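Local coordinates for protein putative secreted glycosylhydrolase (Parabacteroides distasonis ATCC 8503, PDB 3IMM) that is probably a secreted glycoside hydrolase of the 3-keto-disaccharide hydrolase family, acting on sugar substrates, and binds a sodium ion, at residues 144-156 / 166-178. Residues are numbered along the deposited sequence; the frame is centred on the assembly and turned at random.
Sequences TEMDMSKWTSGTK and WLPKPFAELPTKG
With CG anti to the backbone N (chi1 170°), M146 sends its chain toward F171, and M148, with CG anti to its carbonyl carbon and a bend at chi3 (69°), turns its methyl against the carbonyl O of F171 and CB of L174. The packing that results is an example of how a concanavalin-like beta-sandwich holds a long connection against the margin of a sheet: 144-156 takes in the end of edge strand 141-147 of one sheet and the turn after it, and 166-178 leads to strand 179-182 of the other. Both methionines are selenomethionines. SE of M146 lies in the plane of the F171 ring at its edge, 4.0 Å from CD2, a Met-aromatic contact, while its CE sits over one face of the W151 indole, offset toward the rim. CE of M148 rests 3.6 Å from CB of L174 and 3.4 Å from O of F171; V80 of strand 80-85 touches M148, F171 and L174 alike. CB of W151 meets CB of F171 at 3.5 Å, and H107 packs against both aromatic rings, stacking on F171. The short 3-10 segments 148-150 and 171-173 lie side by side, S149 and A172 being nearest by CA. W151, centre of an inverse gamma turn, accepts at its O the N-H of A172 (2.8 Å, 158°). The neighbouring amide is satisfied through solvent: one water accepts from F171 N at 2.8 Å and donates to S153 O at 2.7 Å.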
loop_
_atom_site.group_PDB
_atom_site.type_symbol
_atom_site.label_atom_id
_atom_site.label_comp_id
_atom_site.label_asym_id
_atom_site.label_seq_id
_atom_site.Cartn_x
_atom_site.Cartn_y
_atom_site.Cartn_z
ATOM N N THR A 144 12.208 0.033 -2.892
ATOM C CA THR A 144 11.489 0.417 -4.104
ATOM C C THR A 144 11.579 1.903 -4.272
ATOM O O THR A 144 11.405 2.659 -3.315
ATOM C CB THR A 144 9.998 -0.045 -4.031
ATOM O OG1 THR A 144 9.984 -1.444 -3.726
ATOM C CG2 THR A 144 9.223 0.235 -5.333
ATOM N N GLU A 145 11.861 2.313 -5.503
ATOM C CA GLU A 145 11.952 3.734 -5.877
ATOM C C GLU A 145 11.368 3.877 -7.262
ATOM O O GLU A 145 11.962 3.432 -8.245
ATOM C CB GLU A 145 13.397 4.219 -5.924
ATOM C CG GLU A 145 13.821 4.916 -4.697
ATOM C CD GLU A 145 15.198 5.479 -4.796
ATOM O OE1 GLU A 145 16.148 4.695 -4.851
ATOM O OE2 GLU A 145 15.310 6.710 -4.835
HETATM N N MSE A 146 10.207 4.503 -7.335
HETATM C CA MSE A 146 9.506 4.671 -8.577
HETATM C C MSE A 146 9.546 6.127 -8.964
HETATM O O MSE A 146 9.195 6.993 -8.169
HETATM C CB MSE A 146 8.032 4.299 -8.403
HETATM C CG MSE A 146 7.194 4.678 -9.622
HETATM SE SE MSE A 146 5.437 3.857 -9.636
HETATM C CE MSE A 146 5.798 2.231 -10.450
ATOM N N ASP A 147 9.896 6.385 -10.212
ATOM C CA ASP A 147 9.557 7.671 -10.875
ATOM C C ASP A 147 8.430 7.423 -11.877
ATOM O O ASP A 147 8.670 6.976 -12.974
ATOM C CB ASP A 147 10.787 8.267 -11.580
ATOM C CG ASP A 147 10.498 9.623 -12.268
ATOM O OD1 ASP A 147 9.326 10.021 -12.487
ATOM O OD2 ASP A 147 11.486 10.257 -12.661
HETATM N N MSE A 148 7.220 7.823 -11.506
HETATM C CA MSE A 148 5.998 7.607 -12.280
HETATM C C MSE A 148 6.033 8.160 -13.696
HETATM O O MSE A 148 5.263 7.701 -14.550
HETATM C CB MSE A 148 4.771 8.181 -11.524
HETATM C CG MSE A 148 4.553 7.548 -10.190
HETATM SE SE MSE A 148 3.236 8.409 -9.139
HETATM C CE MSE A 148 1.644 7.958 -10.172
ATOM N N SER A 149 6.930 9.109 -13.963
ATOM C CA SER A 149 7.035 9.714 -15.295
ATOM C C SER A 149 7.528 8.715 -16.320
ATOM O O SER A 149 7.248 8.897 -17.485
ATOM C CB SER A 149 7.907 10.980 -15.309
ATOM O OG SER A 149 9.223 10.684 -14.976
ATOM N N LYS A 150 8.191 7.637 -15.879
ATOM C CA LYS A 150 8.642 6.575 -16.781
ATOM C C LYS A 150 7.504 5.702 -17.250
ATOM O O LYS A 150 7.636 4.999 -18.244
ATOM C CB LYS A 150 9.673 5.677 -16.116
ATOM C CG LYS A 150 10.974 6.380 -15.717
ATOM C CD LYS A 150 11.880 5.464 -14.847
ATOM C CE LYS A 150 12.599 4.370 -15.662
ATOM N NZ LYS A 150 12.823 3.148 -14.802
ATOM N N TRP A 151 6.384 5.719 -16.541
ATOM C CA TRP A 151 5.264 4.815 -16.857
ATOM C C TRP A 151 4.339 5.491 -17.880
ATOM O O TRP A 151 3.216 5.912 -17.553
ATOM C CB TRP A 151 4.512 4.432 -15.570
ATOM C CG TRP A 151 5.089 3.221 -14.916
ATOM C CD1 TRP A 151 4.592 1.943 -14.973
ATOM C CD2 TRP A 151 6.306 3.152 -14.163
ATOM N NE1 TRP A 151 5.433 1.092 -14.290
ATOM C CE2 TRP A 151 6.497 1.814 -13.796
ATOM C CE3 TRP A 151 7.253 4.083 -13.782
ATOM C CZ2 TRP A 151 7.597 1.397 -13.068
ATOM C CZ3 TRP A 151 8.347 3.656 -13.023
ATOM C CH2 TRP A 151 8.497 2.335 -12.673
ATOM N N THR A 152 4.850 5.603 -19.102
ATOM C CA THR A 152 4.134 6.207 -20.204
ATOM C C THR A 152 3.092 5.245 -20.776
ATOM O O THR A 152 2.112 5.678 -21.357
ATOM C CB THR A 152 5.092 6.646 -21.300
ATOM O OG1 THR A 152 5.936 5.537 -21.630
ATOM C CG2 THR A 152 5.923 7.855 -20.852
ATOM N N SER A 153 3.290 3.951 -20.556
ATOM C CA SER A 153 2.325 2.934 -20.944
ATOM C C SER A 153 1.482 2.463 -19.758
ATOM O O SER A 153 1.986 2.247 -18.637
ATOM C CB SER A 153 3.056 1.751 -21.632
ATOM O OG SER A 153 2.226 0.623 -21.859
ATOM N N GLY A 154 0.179 2.312 -20.018
ATOM C CA GLY A 154 -0.724 1.570 -19.159
ATOM C C GLY A 154 -0.779 0.058 -19.384
ATOM O O GLY A 154 -1.502 -0.632 -18.694
ATOM N N THR A 155 -0.017 -0.463 -20.331
ATOM C CA THR A 155 -0.053 -1.900 -20.614
ATOM C C THR A 155 1.311 -2.608 -20.363
ATOM O O THR A 155 1.353 -3.827 -20.069
ATOM C CB THR A 155 -0.593 -2.185 -22.060
ATOM O OG1 THR A 155 0.265 -1.593 -23.033
ATOM C CG2 THR A 155 -1.996 -1.602 -22.296
ATOM N N LYS A 156 2.418 -1.866 -20.465
ATOM C CA LYS A 156 3.728 -2.462 -20.303
ATOM C C LYS A 156 4.605 -1.651 -19.359
ATOM O O LYS A 156 4.654 -0.428 -19.438
ATOM C CB LYS A 156 4.396 -2.631 -21.669
ATOM C CG LYS A 156 5.506 -3.666 -21.667
ATOM C CD LYS A 156 6.129 -3.849 -23.079
ATOM C CE LYS A 156 7.474 -4.502 -22.961
ATOM N NZ LYS A 156 8.132 -4.837 -24.230
ATOM N N TRP A 166 -6.702 -4.661 -15.502
ATOM C CA TRP A 166 -7.518 -3.796 -14.636
ATOM C C TRP A 166 -6.825 -2.513 -14.150
ATOM O O TRP A 166 -7.441 -1.706 -13.418
ATOM C CB TRP A 166 -8.083 -4.596 -13.446
ATOM C CG TRP A 166 -7.056 -5.190 -12.506
ATOM C CD1 TRP A 166 -6.515 -4.598 -11.416
ATOM C CD2 TRP A 166 -6.490 -6.513 -12.566
ATOM N NE1 TRP A 166 -5.631 -5.444 -10.803
ATOM C CE2 TRP A 166 -5.595 -6.628 -11.490
ATOM C CE3 TRP A 166 -6.638 -7.602 -13.444
ATOM C CZ2 TRP A 166 -4.872 -7.784 -11.245
ATOM C CZ3 TRP A 166 -5.914 -8.750 -13.192
ATOM C CH2 TRP A 166 -5.048 -8.831 -12.114
ATOM N N LEU A 167 -5.575 -2.291 -14.576
ATOM C CA LEU A 167 -4.825 -1.065 -14.217
ATOM C C LEU A 167 -4.370 -0.312 -15.469
ATOM O O LEU A 167 -3.171 -0.167 -15.704
ATOM C CB LEU A 167 -3.613 -1.434 -13.344
ATOM C CG LEU A 167 -3.876 -2.287 -12.093
ATOM C CD1 LEU A 167 -2.615 -2.759 -11.467
ATOM C CD2 LEU A 167 -4.703 -1.484 -11.133
ATOM N N PRO A 168 -5.334 0.157 -16.298
ATOM C CA PRO A 168 -4.966 0.656 -17.607
ATOM C C PRO A 168 -4.399 2.078 -17.665
ATOM O O PRO A 168 -3.848 2.465 -18.683
ATOM C CB PRO A 168 -6.293 0.559 -18.390
ATOM C CG PRO A 168 -7.314 0.787 -17.409
ATOM C CD PRO A 168 -6.794 0.203 -16.103
ATOM N N LYS A 169 -4.524 2.856 -16.609
ATOM C CA LYS A 169 -4.200 4.282 -16.699
ATOM C C LYS A 169 -2.704 4.473 -16.517
ATOM O O LYS A 169 -2.175 4.072 -15.475
ATOM C CB LYS A 169 -4.968 5.077 -15.642
ATOM C CG LYS A 169 -6.469 4.897 -15.762
ATOM C CD LYS A 169 -7.195 6.116 -15.263
ATOM C CE LYS A 169 -8.714 5.924 -15.298
ATOM N NZ LYS A 169 -9.408 7.148 -14.793
ATOM N N PRO A 170 -2.017 5.065 -17.531
ATOM C CA PRO A 170 -0.560 5.257 -17.450
ATOM C C PRO A 170 -0.184 6.035 -16.191
ATOM O O PRO A 170 -0.742 7.108 -15.934
ATOM C CB PRO A 170 -0.236 6.068 -18.708
ATOM C CG PRO A 170 -1.315 5.778 -19.650
ATOM C CD PRO A 170 -2.553 5.594 -18.793
ATOM N N PHE A 171 0.738 5.503 -15.400
ATOM C CA PHE A 171 1.135 6.194 -14.163
ATOM C C PHE A 171 1.796 7.542 -14.407
ATOM O O PHE A 171 1.732 8.401 -13.541
ATOM C CB PHE A 171 1.995 5.280 -13.262
ATOM C CG PHE A 171 1.179 4.363 -12.341
ATOM C CD1 PHE A 171 -0.149 4.061 -12.603
ATOM C CD2 PHE A 171 1.783 3.760 -11.243
ATOM C CE1 PHE A 171 -0.890 3.200 -11.753
ATOM C CE2 PHE A 171 1.053 2.924 -10.405
ATOM C CZ PHE A 171 -0.277 2.635 -10.668
ATOM N N ALA A 172 2.393 7.752 -15.588
ATOM C CA ALA A 172 2.943 9.046 -15.959
ATOM C C ALA A 172 1.918 10.172 -15.996
ATOM O O ALA A 172 2.293 11.335 -15.887
ATOM C CB ALA A 172 3.690 8.976 -17.293
ATOM N N GLU A 173 0.639 9.839 -16.127
ATOM C CA GLU A 173 -0.403 10.863 -16.224
ATOM C C GLU A 173 -1.332 10.815 -15.001
ATOM O O GLU A 173 -2.336 11.528 -14.944
ATOM C CB GLU A 173 -1.199 10.708 -17.526
ATOM C CG GLU A 173 -0.487 9.993 -18.686
ATOM C CD GLU A 173 0.593 10.810 -19.396
ATOM O OE1 GLU A 173 0.714 12.031 -19.151
ATOM O OE2 GLU A 173 1.330 10.205 -20.215
ATOM N N LEU A 174 -0.998 9.970 -14.025
ATOM C CA LEU A 174 -1.750 9.901 -12.782
ATOM C C LEU A 174 -1.448 11.147 -11.915
ATOM O O LEU A 174 -0.280 11.591 -11.831
ATOM C CB LEU A 174 -1.423 8.593 -12.043
ATOM C CG LEU A 174 -2.585 7.628 -11.769
ATOM C CD1 LEU A 174 -3.378 7.289 -12.971
ATOM C CD2 LEU A 174 -2.067 6.408 -11.098
ATOM N N PRO A 175 -2.508 11.762 -11.353
ATOM C CA PRO A 175 -2.326 12.766 -10.305
ATOM C C PRO A 175 -1.553 12.223 -9.092
ATOM O O PRO A 175 -1.677 11.026 -8.745
ATOM C CB PRO A 175 -3.768 13.122 -9.903
ATOM C CG PRO A 175 -4.605 12.773 -11.110
ATOM C CD PRO A 175 -3.933 11.584 -11.721
ATOM N N THR A 176 -0.834 13.126 -8.414
ATOM C CA THR A 176 0.036 12.786 -7.311
ATOM C C THR A 176 -0.492 13.413 -6.003
ATOM O O THR A 176 0.249 13.907 -5.144
ATOM C CB THR A 176 1.473 13.162 -7.668
ATOM O OG1 THR A 176 1.591 14.588 -7.847
ATOM C CG2 THR A 176 1.875 12.430 -8.950
ATOM N N LYS A 177 -1.809 13.389 -5.904
ATOM C CA LYS A 177 -2.557 13.844 -4.749
ATOM C C LYS A 177 -3.848 13.020 -4.692
ATOM O O LYS A 177 -4.503 12.816 -5.720
ATOM C CB LYS A 177 -2.903 15.342 -4.888
ATOM C CG LYS A 177 -3.923 15.823 -3.830
ATOM C CD LYS A 177 -4.090 17.346 -3.747
ATOM C CE LYS A 177 -5.208 17.676 -2.772
ATOM N NZ LYS A 177 -5.577 19.133 -2.723
ATOM N N GLY A 178 -4.233 12.594 -3.498
ATOM C CA GLY A 178 -5.540 11.968 -3.289
ATOM C C GLY A 178 -5.642 11.310 -1.931
ATOM O O GLY A 178 -4.809 11.524 -1.044
HETATM O O HOH W 1 1.341 2.816 -16.113
#